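PDB 5U47: penicillin binding protein 2X from Streptococcus thermophilus, which probably acts as a transpeptidase that cross-links glycan strands of septal peptidoglycan during cell division, and is the kind of enzyme that beta-lactams inactivate by acylating an active-site serine. Local coordinates for residues Ala606-Leu609 / Arg610-Val614; Ser629-Ala632 / Lys633-Ile636. The protein carries 1 engineered substitution. All blocks are in the same frame, centred on the assembly; numbering follows the deposited sequence.

Contact 1 (Ala606-Leu609 / Arg610-Val614); sequences ANTL and RQNLV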
loop_
_atom_site.group_PDB
_atom_site.type_symbol
_atom_site.label_atom_id
_atom_site.label_comp_id
_atom_site.label_asym_id
_atom_site.label_seq_id
_atom_site.Cartn_x
_atom_site.Cartn_y
_atom_site.Cartn_z
ATOM N N ALA A 606 9.617 9.955 -7.994
ATOM C CA ALA A 606 9.719 8.491 -8.134
ATOM C C ALA A 606 8.389 7.822 -7.775
ATOM O O ALA A 606 7.935 6.903 -8.470
ATOM C CB ALA A 606 10.855 7.940 -7.286
ATOM N N ASN A 607 7.775 8.314 -6.705
ATOM C CA ASN A 607 6.488 7.822 -6.218
ATOM C C ASN A 607 5.397 7.979 -7.294
ATOM O O ASN A 607 4.617 7.057 -7.531
ATOM C CB ASN A 607 6.110 8.593 -4.944
ATOM C CG ASN A 607 5.053 7.897 -4.128
ATOM O OD1 ASN A 607 5.192 6.722 -3.781
ATOM N ND2 ASN A 607 4.010 8.626 -3.776
ATOM N N THR A 608 5.359 9.153 -7.933
ATOM C CA THR A 608 4.433 9.462 -9.030
ATOM C C THR A 608 4.671 8.556 -10.234
ATOM O O THR A 608 3.739 8.028 -10.802
ATOM C CB THR A 608 4.567 10.947 -9.429
ATOM O OG1 THR A 608 4.142 11.735 -8.317
ATOM C CG2 THR A 608 3.712 11.301 -10.638
ATOM N N LEU A 609 5.928 8.359 -10.593
ATOM C CA LEU A 609 6.273 7.484 -11.710
ATOM C C LEU A 609 5.774 6.046 -11.499
ATOM O O LEU A 609 5.287 5.417 -12.450
ATOM C CB LEU A 609 7.781 7.483 -11.934
ATOM C CG LEU A 609 8.340 8.774 -12.534
ATOM C CD1 LEU A 609 9.862 8.791 -12.466
ATOM C CD2 LEU A 609 7.845 8.962 -13.961
ATOM N N ARG A 610 5.921 5.519 -10.277
ATOM C CA ARG A 610 5.410 4.163 -9.977
ATOM C C ARG A 610 3.888 4.071 -10.030
ATOM O O ARG A 610 3.345 3.026 -10.387
ATOM C CB ARG A 610 5.912 3.638 -8.625
ATOM C CG ARG A 610 7.389 3.339 -8.647
ATOM C CD ARG A 610 7.785 2.402 -7.529
ATOM N NE ARG A 610 9.177 2.047 -7.703
ATOM C CZ ARG A 610 10.218 2.705 -7.206
ATOM N NH1 ARG A 610 10.065 3.786 -6.450
ATOM N NH2 ARG A 610 11.442 2.260 -7.485
ATOM N N GLN A 611 3.189 5.152 -9.689
ATOM C CA GLN A 611 1.726 5.172 -9.839
ATOM C C GLN A 611 1.325 4.976 -11.297
ATOM O O GLN A 611 0.237 4.457 -11.594
ATOM C CB GLN A 611 1.163 6.490 -9.331
ATOM C CG GLN A 611 1.363 6.658 -7.830
ATOM C CD GLN A 611 1.031 8.042 -7.331
ATOM O OE1 GLN A 611 0.751 8.948 -8.117
ATOM N NE2 GLN A 611 1.072 8.221 -6.020
ATOM N N ASN A 612 2.224 5.393 -12.193
ATOM C CA ASN A 612 2.031 5.293 -13.621
ATOM C C ASN A 612 2.766 4.090 -14.221
ATOM O O ASN A 612 2.928 3.996 -15.437
ATOM C CB ASN A 612 2.416 6.620 -14.298
ATOM C CG ASN A 612 1.455 7.741 -13.923
ATOM O OD1 ASN A 612 0.392 7.890 -14.547
ATOM N ND2 ASN A 612 1.795 8.499 -12.865
ATOM N N LEU A 613 3.176 3.182 -13.348
ATOM C CA LEU A 613 3.804 1.929 -13.713
ATOM C C LEU A 613 5.201 2.016 -14.352
ATOM O O LEU A 613 5.669 1.076 -14.995
ATOM C CB LEU A 613 2.836 1.055 -14.519
ATOM C CG LEU A 613 1.472 0.835 -13.835
ATOM C CD1 LEU A 613 0.715 -0.241 -14.574
ATOM C CD2 LEU A 613 1.636 0.413 -12.376
ATOM N N VAL A 614 5.876 3.118 -14.121
ATOM C CA VAL A 614 7.258 3.273 -14.555
ATOM C C VAL A 614 8.114 2.719 -13.409
ATOM O O VAL A 614 7.642 2.663 -12.256
ATOM C CB VAL A 614 7.553 4.747 -14.835
ATOM C CG1 VAL A 614 9.017 4.969 -15.194
ATOM C CG2 VAL A 614 6.649 5.225 -15.963
HETATM O O HOH W 1 1.199 11.560 -7.860
#
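Thr608 O, near the end of helix 602-611, is gripped twice: Asn612 ND2 donates at 2.9 Å and Asn612 N adds a weak bond. ND2 comes from above the carbonyl plane, 38° out of it, while the oxygen lies nearly in the plane of the Asn612 amide. With CG beside its own backbone N (chi1 -67°), the Asn612 side chain turns back along the helix, next to the Thr608 side chain and pointing the same way. One residue on, Leu609 O accepts Val614 N at 2.9 Å, and Leu613 N bonds to Arg610 O at 3.0 Å; Leu613, with phi 67°, is the C-prime residue of this Schellman motif. The reversal sets the CB atoms of Leu609 and Val614 4.0 Å apart, and both side chains touch Ile642 of strand 641-646. On another face a water donates a hydrogen bond to Gln611 OE1 at 2.7 Å and bonds Thr608 OG1, which also meets Glu604 O. Gln611 NE2 reaches Gly387 O, and the Arg610 guanidinium forms a salt bridge with Glu455. Thr608 O, Leu609 O and Arg610 O thus find donors in the turn that ends the helix, while Arg610 and Gln611 tie it to residues earlier in the chain.

Contact 2 (Ser629-Ala632 / Lys633-Ile636); sequences SVDA and KENI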
loop_
_atom_site.group_PDB
_atom_site.type_symbol
_atom_site.label_atom_id
_atom_site.label_comp_id
_atom_site.label_asym_id
_atom_site.label_seq_id
_atom_site.Cartn_x
_atom_site.Cartn_y
_atom_site.Cartn_z
ATOM N N SER A 629 17.172 9.885 -17.542
ATOM C CA SER A 629 17.583 9.097 -18.727
ATOM C C SER A 629 16.616 9.150 -19.921
ATOM O O SER A 629 16.923 8.604 -20.980
ATOM C CB SER A 629 17.827 7.639 -18.349
ATOM O OG SER A 629 16.628 6.993 -17.969
ATOM N N VAL A 630 15.455 9.766 -19.724
ATOM C CA VAL A 630 14.459 9.974 -20.764
ATOM C C VAL A 630 14.050 11.448 -20.711
ATOM O O VAL A 630 14.099 12.090 -19.645
ATOM C CB VAL A 630 13.216 9.064 -20.600
ATOM C CG1 VAL A 630 13.603 7.592 -20.757
ATOM C CG2 VAL A 630 12.512 9.300 -19.266
ATOM N N ASP A 631 13.631 11.965 -21.857
ATOM C CA ASP A 631 13.245 13.365 -21.988
ATOM C C ASP A 631 11.803 13.629 -21.522
ATOM O O ASP A 631 10.998 12.712 -21.399
ATOM C CB ASP A 631 13.420 13.802 -23.448
ATOM C CG ASP A 631 14.867 13.678 -23.939
ATOM O OD1 ASP A 631 15.806 13.791 -23.111
ATOM O OD2 ASP A 631 15.054 13.497 -25.163
ATOM N N ALA A 632 11.495 14.908 -21.311
ATOM C CA ALA A 632 10.198 15.344 -20.804
ATOM C C ALA A 632 9.001 14.874 -21.627
ATOM O O ALA A 632 7.953 14.603 -21.059
ATOM C CB ALA A 632 10.166 16.876 -20.679
ATOM N N LYS A 633 9.159 14.779 -22.948
ATOM C CA LYS A 633 8.060 14.387 -23.832
ATOM C C LYS A 633 8.289 13.028 -24.478
ATOM O O LYS A 633 7.669 12.697 -25.486
ATOM C CB LYS A 633 7.831 15.450 -24.918
ATOM C CG LYS A 633 7.374 16.784 -24.363
ATOM C CD LYS A 633 7.083 17.776 -25.480
ATOM C CE LYS A 633 6.441 19.026 -24.908
ATOM N NZ LYS A 633 6.149 20.024 -25.968
ATOM N N GLU A 634 9.181 12.251 -23.887
ATOM C CA GLU A 634 9.482 10.941 -24.372
ATOM C C GLU A 634 8.461 9.972 -23.769
ATOM O O GLU A 634 8.185 10.021 -22.572
ATOM C CB GLU A 634 10.894 10.565 -23.938
ATOM C CG GLU A 634 11.380 9.254 -24.507
ATOM C CD GLU A 634 12.866 9.024 -24.285
ATOM O OE1 GLU A 634 13.605 9.999 -24.007
ATOM O OE2 GLU A 634 13.287 7.850 -24.396
ATOM N N ASN A 635 7.886 9.110 -24.600
ATOM C CA ASN A 635 6.910 8.153 -24.100
ATOM C C ASN A 635 7.625 7.097 -23.293
ATOM O O ASN A 635 8.678 6.615 -23.713
ATOM C CB ASN A 635 6.132 7.477 -25.218
ATOM C CG ASN A 635 5.038 6.588 -24.664
ATOM O OD1 ASN A 635 4.073 7.087 -24.093
ATOM N ND2 ASN A 635 5.196 5.272 -24.803
ATOM N N ILE A 636 7.073 6.774 -22.119
ATOM C CA ILE A 636 7.631 5.766 -21.239
ATOM C C ILE A 636 6.613 4.618 -21.157
ATOM O O ILE A 636 5.474 4.814 -20.713
ATOM C CB ILE A 636 7.894 6.320 -19.834
ATOM C CG1 ILE A 636 8.776 7.553 -19.894
ATOM C CG2 ILE A 636 8.599 5.286 -18.966
ATOM C CD1 ILE A 636 8.968 8.175 -18.531
HETATM O O HOH W 2 8.945 11.149 -20.292
#
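Val630 and Ile636 make the close apolar side of this turn: CG2 of Val630 meets CD1 of Ile636 at 3.8 Å, the two side chains crossing at about a right angle, with Ile642 of strand 641-646 against Val630. On this same side of the turn a water donates to both Asp631 O, at 2.8 Å, and Glu634 O, bridging the ends of the turn. The Glu634 carboxylate lies against Val630, OE2 3.7 Å from Val630 CG1. The Glu634 chain is extended, its CG anti to the backbone N (chi1 -174°), and this carries OE1 back to Asp631 N, a nearly straight bond of 2.9 Å (170°) that meets the oxygen from above the carboxylate plane. Toward solvent the packing is looser. Asp631 OD2 stands 4.0 Å from Glu634 OE1, the two carboxylates steeply inclined to each other; their like charges probably disfavour a closer approach, and the backbone N-H may partly offset them. Lys633 extends outward from the bend. Glu634 N bonds Asp631 O at 3.1 Å and closes a type I beta turn over Asp631-Glu634, here within the loop that joins strands 625-628 and 641-646 of a PASTA domain.

Both contacts are local and follow one another in series within one PASTA domain, neither nested nor crossed. Running from the N terminus, helix 602-611 ends in contact 1, whose C-terminal turn sends the chain into strand 615-619. Strand 625-628 follows, and contact 2 closes a tight turn in the loop leading to strand 641-646. Their centres are about 14 Å apart, yet they touch: Val614 CG2 packs on Ile636 CG2 at 3.6 Å. Ile642 is shared, touching Leu609 and Val614 of contact 1 and Val630 of contact 2. Arg450 of strand 448-451 accompanies both, hydrogen-bonding Asn612 O through NE and Ile636 O through NH1, and so ties the two turns to that strand.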